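Local coordinates for tudor domain-containing protein 1 (Homo sapiens, PDB 5M9N), which is thought to take part in repressing transposons through the piRNA pathway during spermatogenesis, its Tudor domains recognising methylated arginines on Piwi proteins, at residues L31-I44 / V172-K184. Residues are numbered along the deposited sequence; the frame is centred on the assembly and turned at random. Where two conformers were deposited one is given.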
loop_
_atom_site.group_PDB
_atom_site.type_symbol
_atom_site.label_atom_id
_atom_site.label_comp_id
_atom_site.label_asym_id
_atom_site.label_seq_id
_atom_site.Cartn_x
_atom_site.Cartn_y
_atom_site.Cartn_z
ATOM N N LEU A 31 11.166 -7.950 -4.813
ATOM C CA LEU A 31 10.914 -7.491 -6.153
ATOM C C LEU A 31 12.283 -7.235 -6.739
ATOM O O LEU A 31 12.961 -6.286 -6.356
ATOM C CB LEU A 31 10.073 -6.229 -6.142
ATOM C CG LEU A 31 8.647 -6.468 -6.618
ATOM C CD1 LEU A 31 7.931 -7.514 -5.792
ATOM C CD2 LEU A 31 7.905 -5.143 -6.626
ATOM N N ASN A 32 12.732 -8.151 -7.572
ATOM C CA ASN A 32 14.011 -7.991 -8.265
ATOM C C ASN A 32 13.825 -7.109 -9.497
ATOM O O ASN A 32 12.728 -7.090 -10.105
ATOM C CB ASN A 32 14.578 -9.355 -8.653
ATOM C CG ASN A 32 14.873 -10.230 -7.439
ATOM O OD1 ASN A 32 14.486 -11.393 -7.401
ATOM N ND2 ASN A 32 15.525 -9.666 -6.432
ATOM N N VAL A 33 14.893 -6.390 -9.864
ATOM C CA VAL A 33 14.881 -5.611 -11.091
ATOM C C VAL A 33 14.578 -6.617 -12.237
ATOM O O VAL A 33 15.057 -7.742 -12.231
ATOM C CB VAL A 33 16.228 -4.858 -11.378
ATOM C CG1 VAL A 33 16.139 -4.126 -12.712
ATOM C CG2 VAL A 33 16.588 -3.869 -10.263
ATOM N N GLY A 34 13.761 -6.214 -13.187
ATOM C CA GLY A 34 13.349 -7.128 -14.253
ATOM C C GLY A 34 12.146 -7.998 -13.922
ATOM O O GLY A 34 11.559 -8.546 -14.828
ATOM N N ASP A 35 11.729 -8.105 -12.654
ATOM C CA ASP A 35 10.469 -8.793 -12.365
ATOM C C ASP A 35 9.339 -8.068 -13.041
ATOM O O ASP A 35 9.300 -6.833 -13.047
ATOM C CB ASP A 35 10.149 -8.868 -10.873
ATOM C CG ASP A 35 11.062 -9.817 -10.132
ATOM O OD1 ASP A 35 11.990 -10.397 -10.726
ATOM O OD2 ASP A 35 10.873 -9.959 -8.926
ATOM N N GLU A 36 8.440 -8.850 -13.633
ATOM C CA GLU A 36 7.165 -8.354 -14.063
ATOM C C GLU A 36 6.111 -9.117 -13.271
ATOM O O GLU A 36 6.293 -10.307 -12.932
ATOM C CB GLU A 36 6.935 -8.581 -15.542
ATOM C CG GLU A 36 7.913 -7.923 -16.459
ATOM C CD GLU A 36 7.542 -8.155 -17.923
ATOM O OE1 GLU A 36 7.451 -9.329 -18.332
ATOM O OE2 GLU A 36 7.336 -7.164 -18.640
ATOM N N PHE A 37 5.012 -8.468 -12.935
ATOM C CA PHE A 37 3.890 -9.223 -12.357
ATOM C C PHE A 37 2.619 -8.567 -12.785
ATOM O O PHE A 37 2.616 -7.360 -13.113
ATOM C CB PHE A 37 3.998 -9.322 -10.846
ATOM C CG PHE A 37 3.966 -7.995 -10.157
ATOM C CD1 PHE A 37 2.754 -7.389 -9.811
ATOM C CD2 PHE A 37 5.161 -7.358 -9.812
ATOM C CE1 PHE A 37 2.740 -6.187 -9.130
ATOM C CE2 PHE A 37 5.150 -6.153 -9.123
ATOM C CZ PHE A 37 3.948 -5.572 -8.770
ATOM N N CYS A 38 1.541 -9.348 -12.771
ATOM C CA CYS A 38 0.206 -8.791 -13.035
ATOM C C CYS A 38 -0.243 -8.246 -11.702
ATOM O O CYS A 38 -0.232 -8.971 -10.728
ATOM C CB CYS A 38 -0.814 -9.829 -13.554
ATOM S SG CYS A 38 -0.409 -10.298 -15.256
ATOM N N GLY A 39 -0.635 -6.972 -11.681
ATOM C CA GLY A 39 -1.201 -6.399 -10.486
ATOM C C GLY A 39 -2.225 -5.336 -10.702
ATOM O O GLY A 39 -2.623 -5.049 -11.830
ATOM N N VAL A 40 -2.578 -4.682 -9.590
ATOM C CA VAL A 40 -3.557 -3.624 -9.580
ATOM C C VAL A 40 -2.930 -2.420 -8.903
ATOM O O VAL A 40 -2.112 -2.604 -7.985
ATOM C CB VAL A 40 -4.877 -4.052 -8.894
ATOM C CG1 VAL A 40 -5.503 -5.237 -9.650
ATOM C CG2 VAL A 40 -4.687 -4.420 -7.438
ATOM N N VAL A 41 -3.263 -1.231 -9.391
ATOM C CA VAL A 41 -2.802 0.016 -8.752
ATOM C C VAL A 41 -3.866 0.198 -7.669
ATOM O O VAL A 41 -5.051 0.368 -7.938
ATOM C CB VAL A 41 -2.683 1.186 -9.738
ATOM C CG1 VAL A 41 -2.269 2.498 -9.055
ATOM C CG2 VAL A 41 -1.648 0.851 -10.812
ATOM N N ALA A 42 -3.453 0.045 -6.434
ATOM C CA ALA A 42 -4.405 0.060 -5.328
ATOM C C ALA A 42 -4.697 1.477 -4.824
ATOM O O ALA A 42 -5.847 1.760 -4.468
ATOM C CB ALA A 42 -3.896 -0.826 -4.217
ATOM N N HIS A 43 -3.667 2.341 -4.764
ATOM C CA HIS A 43 -3.755 3.696 -4.193
ATOM C C HIS A 43 -2.744 4.590 -4.920
ATOM O O HIS A 43 -1.639 4.128 -5.115
ATOM C CB HIS A 43 -3.395 3.618 -2.690
ATOM C CG HIS A 43 -3.616 4.892 -1.935
ATOM N ND1 HIS A 43 -4.857 5.285 -1.476
ATOM C CD2 HIS A 43 -2.755 5.867 -1.563
ATOM C CE1 HIS A 43 -4.752 6.452 -0.866
ATOM N NE2 HIS A 43 -3.487 6.827 -0.907
ATOM N N ILE A 44 -3.107 5.845 -5.246
ATOM C CA ILE A 44 -2.258 6.787 -5.989
ATOM C C ILE A 44 -2.259 8.120 -5.292
ATOM O O ILE A 44 -3.313 8.733 -5.212
ATOM C CB ILE A 44 -2.782 7.059 -7.441
ATOM C CG1 ILE A 44 -2.769 5.760 -8.265
ATOM C CG2 ILE A 44 -1.972 8.156 -8.177
ATOM C CD1 ILE A 44 -3.377 5.932 -9.653
ATOM N N VAL A 172 -5.593 3.198 -15.227
ATOM C CA VAL A 172 -5.343 1.977 -14.449
ATOM C C VAL A 172 -6.511 1.479 -13.621
ATOM O O VAL A 172 -6.414 0.401 -13.028
ATOM C CB VAL A 172 -4.105 2.121 -13.493
ATOM C CG1 VAL A 172 -2.865 2.497 -14.300
ATOM C CG2 VAL A 172 -4.362 3.131 -12.382
ATOM N N GLN A 173 -7.599 2.237 -13.569
ATOM C CA GLN A 173 -8.767 1.872 -12.744
ATOM C C GLN A 173 -9.410 0.564 -13.175
ATOM O O GLN A 173 -9.502 0.317 -14.367
ATOM C CB GLN A 173 -9.847 2.936 -12.819
ATOM C CG GLN A 173 -9.893 3.766 -11.560
ATOM C CD GLN A 173 -10.932 4.855 -11.652
ATOM O OE1 GLN A 173 -11.985 4.653 -12.270
ATOM N NE2 GLN A 173 -10.657 6.014 -11.020
ATOM N N ASN A 174 -9.853 -0.235 -12.192
ATOM C CA ASN A 174 -10.451 -1.570 -12.386
ATOM C C ASN A 174 -9.784 -2.393 -13.452
ATOM O O ASN A 174 -10.461 -3.092 -14.213
ATOM C CB ASN A 174 -11.933 -1.457 -12.715
ATOM C CG ASN A 174 -12.645 -0.500 -11.806
ATOM O OD1 ASN A 174 -12.329 -0.412 -10.610
ATOM N ND2 ASN A 174 -13.596 0.247 -12.359
ATOM N N LYS A 175 -8.457 -2.302 -13.522
ATOM C CA LYS A 175 -7.708 -2.976 -14.569
ATOM C C LYS A 175 -6.563 -3.780 -13.993
ATOM O O LYS A 175 -5.963 -3.426 -12.949
ATOM C CB LYS A 175 -7.141 -1.978 -15.567
ATOM C CG LYS A 175 -8.040 -1.610 -16.715
ATOM C CD LYS A 175 -7.306 -0.633 -17.610
ATOM C CE LYS A 175 -7.950 -0.573 -18.974
ATOM N NZ LYS A 175 -7.401 0.525 -19.800
ATOM N N ILE A 176 -6.220 -4.822 -14.741
ATOM C CA ILE A 176 -5.083 -5.640 -14.442
ATOM C C ILE A 176 -3.970 -4.996 -15.257
ATOM O O ILE A 176 -4.135 -4.775 -16.445
ATOM C CB ILE A 176 -5.245 -7.137 -14.837
ATOM C CG1 ILE A 176 -6.643 -7.688 -14.529
ATOM C CG2 ILE A 176 -4.225 -7.990 -14.074
ATOM C CD1 ILE A 176 -6.955 -8.947 -15.337
ATOM N N ILE A 177 -2.846 -4.713 -14.603
ATOM C CA ILE A 177 -1.740 -3.986 -15.172
ATOM C C ILE A 177 -0.537 -4.873 -15.047
ATOM O O ILE A 177 -0.405 -5.593 -14.079
ATOM C CB ILE A 177 -1.509 -2.643 -14.373
ATOM C CG1 ILE A 177 -2.736 -1.751 -14.545
ATOM C CG2 ILE A 177 -0.271 -1.893 -14.826
ATOM C CD1 ILE A 177 -3.163 -1.497 -15.988
ATOM N N THR A 178 0.331 -4.841 -16.043
ATOM C CA THR A 178 1.652 -5.431 -15.916
ATOM C C THR A 178 2.573 -4.372 -15.258
ATOM O O THR A 178 2.774 -3.285 -15.803
ATOM C CB THR A 178 2.218 -5.893 -17.261
ATOM O OG1 THR A 178 1.317 -6.861 -17.836
ATOM C CG2 THR A 178 3.568 -6.508 -17.083
ATOM N N VAL A 179 3.115 -4.705 -14.103
ATOM C CA VAL A 179 4.092 -3.858 -13.389
ATOM C C VAL A 179 5.441 -4.438 -13.657
ATOM O O VAL A 179 5.654 -5.611 -13.390
ATOM C CB VAL A 179 3.843 -3.914 -11.865
ATOM C CG1 VAL A 179 4.854 -3.044 -11.110
ATOM C CG2 VAL A 179 2.438 -3.470 -11.568
ATOM N N LYS A 180 6.345 -3.639 -14.206
ATOM C CA LYS A 180 7.689 -4.071 -14.479
ATOM C C LYS A 180 8.662 -3.253 -13.642
ATOM O O LYS A 180 8.657 -2.036 -13.758
ATOM C CB LYS A 180 7.951 -3.870 -15.975
ATOM C CG LYS A 180 9.334 -4.262 -16.447
ATOM C CD LYS A 180 9.340 -4.200 -17.954
ATOM C CE LYS A 180 10.708 -4.067 -18.564
ATOM N NZ LYS A 180 10.637 -3.253 -19.809
ATOM N N VAL A 181 9.499 -3.926 -12.855
ATOM C CA VAL A 181 10.488 -3.256 -11.992
ATOM C C VAL A 181 11.690 -2.838 -12.856
ATOM O O VAL A 181 12.372 -3.686 -13.429
ATOM C CB VAL A 181 10.954 -4.166 -10.839
ATOM C CG1 VAL A 181 11.861 -3.402 -9.870
ATOM C CG2 VAL A 181 9.768 -4.786 -10.091
ATOM N N VAL A 182 11.889 -1.528 -12.994
ATOM C CA VAL A 182 13.032 -0.970 -13.712
ATOM C C VAL A 182 14.258 -0.834 -12.771
ATOM O O VAL A 182 15.398 -1.058 -13.204
ATOM C CB VAL A 182 12.698 0.415 -14.264
ATOM C CG1 VAL A 182 13.896 1.007 -14.985
ATOM C CG2 VAL A 182 11.482 0.393 -15.160
ATOM N N ASP A 183 14.038 -0.397 -11.525
ATOM C CA ASP A 183 15.121 -0.212 -10.529
ATOM C C ASP A 183 14.593 -0.284 -9.099
ATOM O O ASP A 183 13.394 -0.170 -8.891
ATOM C CB ASP A 183 15.772 1.166 -10.699
ATOM C CG ASP A 183 17.137 1.319 -9.952
ATOM O OD1 ASP A 183 17.824 0.297 -9.620
ATOM O OD2 ASP A 183 17.527 2.508 -9.737
ATOM N N LYS A 184 15.494 -0.472 -8.143
ATOM C CA LYS A 184 15.159 -0.390 -6.725
ATOM C C LYS A 184 15.686 0.910 -6.086
ATOM O O LYS A 184 16.862 1.196 -6.184
ATOM C CB LYS A 184 15.775 -1.560 -5.989
ATOM C CG LYS A 184 15.402 -2.916 -6.531
ATOM C CD LYS A 184 13.913 -3.102 -6.608
ATOM C CE LYS A 184 13.234 -2.769 -5.282
ATOM N NZ LYS A 184 11.939 -3.428 -5.238
HETATM O O HOH W 1 -5.170 -1.362 -11.582
#
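F37 and V179, hydrogen-bonded antiparallel partners with side chains on the same face of the sheet, form the tightly packed middle of the contact. V179 sits over one face of the phenyl ring in a CH-pi contact, its CB 3.7 Å from the ring centroid and displaced toward the rim at CZ. A chi1 of 61° places CG of F37 between its own backbone N and carbonyl carbon and turns the ring across toward the neighbouring strand, over V179, with its CD1/CE1 edge beside G39. V179 N to F37 O (2.9 Å) and G39 N to I177 O (2.8 Å) are nearly straight bonds of the ladder. These strands, 36-44 and 177-184, come from distant parts of the chain and join in the SN-like part of the extended Tudor domain, apart from the five-stranded Tudor barrel. On the reverse face packing is looser: solvent-exposed E36 runs beside K180, E36 OE2 3.6 Å from K180 CD, while K180 NZ forms a salt bridge with E192. Beyond G39 the direct backbone bonds end and a water bridges V41 N to V172 O and K175 O. At the other end, the type II turn N32-D35 continues the pairing through G34 N to V181 O, 2.9 Å.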